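Local structure of NifU like protein IscU (1SU0) at the zinc ion site. The protein probably serves as a scaffold on which IscS assembles iron-sulfur clusters, which it then hands to other proteins, and binds zinc in this form. Sequence-based numbering; all coordinates share one arbitrary frame.

The zinc ion site. Residues 38, 40, 42, 65, 68, 124, 127. With ZN (zinc ion), chain B.
This is the cluster-assembly site of IscU, occupied here by a zinc ion that probably stands in for an iron-sulfur centre. Cys40, Asp42, Cys65 and Cys127 are its zinc-binding residues. The ion is poorly ordered, so the shell is loosely defined.

The shorter metal bonds come from Cys127, Asp42 and Cys65; further ligands may be unseen. The cysteine sulfur SG of Cys127 binds ZN at 2.2 Å. This sulfur is anti to the carbonyl carbon. The carboxylate oxygen OD1 of Asp42 binds ZN at 2.4 Å, and SG of Cys65 at 2.6 Å. In Cys65 the sulfur takes the crowded position between backbone N and carbonyl carbon (chi1 74°). Angles at the metal run from 102° between Cys127 SG and Cys65 SG to 119° between Asp42 OD1 and Cys65 SG, which suits a tetrahedron.

Two longer contacts belong to the loose shell. Cys40 SG, anti to its backbone N, stands 2.8 Å from ZN, toward the fourth corner. The second carboxylate oxygen, Asp42 OD2, is 2.9 Å from ZN, so the carboxylate faces the metal unevenly with both oxygens.

Hydrogen bonds support the ligands. The backbone N of Cys65 donates to Asp42 OD2 at 3.1 Å, from above the carboxylate plane. This bond links two ligand loops and probably helps fix the carboxylate's rotation. Ser68 OG donates to the backbone O of Cys127 at 3.1 Å, above the carbonyl plane, tying two helices together. Ser68 N makes a weak bond to Cys65 SG.

Around this shell, the Pro38 ring lies near the metal without binding it. The Arg124 guanidinium meets Cys65 CB at its edge, in plane. Its NH1 is 4.7 Å from ZN; its positive charge may favour thiolate ligands.

Cys40 and Asp42 come from the loop between strands 33-36 and 43-50. Cys65 lies between strand 55-63 and helix 66-79, which carries Ser68. Cys127 and Arg124 belong to the first turns of helix 122-139.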
# COMPACT_ATOMS: atom_id res chain seq x y z
N PRO A 38 7.94 -9.11 -6.57
CA PRO A 38 9.05 -8.59 -7.38
C PRO A 38 9.87 -9.76 -7.98
O PRO A 38 10.26 -9.78 -9.15
CB PRO A 38 9.91 -7.83 -6.35
CG PRO A 38 9.00 -7.55 -5.17
CD PRO A 38 7.97 -8.61 -5.17
N CYS A 40 11.07 -11.33 -4.91
CA CYS A 40 11.27 -11.49 -3.48
C CYS A 40 10.39 -12.57 -2.86
O CYS A 40 10.78 -13.22 -1.90
CB CYS A 40 10.97 -10.17 -2.79
SG CYS A 40 11.48 -10.15 -1.06
N ASP A 42 6.67 -11.90 -2.48
CA ASP A 42 5.54 -11.28 -1.80
C ASP A 42 4.26 -11.67 -2.53
O ASP A 42 4.30 -12.01 -3.69
CB ASP A 42 5.72 -9.75 -1.71
CG ASP A 42 7.11 -9.34 -1.24
OD1 ASP A 42 7.68 -8.38 -1.81
OD2 ASP A 42 7.73 -9.92 -0.31
N CYS A 65 8.20 -9.75 2.75
CA CYS A 65 9.20 -9.05 3.53
C CYS A 65 8.58 -7.94 4.39
O CYS A 65 7.42 -7.58 4.22
CB CYS A 65 10.31 -8.51 2.60
SG CYS A 65 9.94 -7.08 1.57
N SER A 68 7.28 -4.94 2.34
CA SER A 68 6.10 -5.17 1.50
C SER A 68 4.83 -5.23 2.31
O SER A 68 3.81 -4.75 1.89
CB SER A 68 6.25 -6.48 0.76
OG SER A 68 5.17 -6.62 -0.13
N ARG A 124 13.80 -3.28 -3.59
CA ARG A 124 12.69 -3.00 -2.68
C ARG A 124 11.53 -2.18 -3.30
O ARG A 124 10.40 -2.17 -2.77
CB ARG A 124 13.20 -2.26 -1.42
CG ARG A 124 14.33 -2.97 -0.65
CD ARG A 124 13.92 -4.28 -0.09
NE ARG A 124 14.98 -4.96 0.63
CZ ARG A 124 14.77 -6.01 1.42
NH1 ARG A 124 13.54 -6.47 1.61
NH2 ARG A 124 15.78 -6.60 2.06
N CYS A 127 8.72 -4.36 -3.90
CA CYS A 127 8.17 -4.82 -2.62
C CYS A 127 7.11 -3.80 -2.15
O CYS A 127 5.96 -4.14 -1.81
CB CYS A 127 9.29 -4.98 -1.57
SG CYS A 127 10.61 -6.19 -2.00
ZN ZN B . 9.83 -7.94 -0.84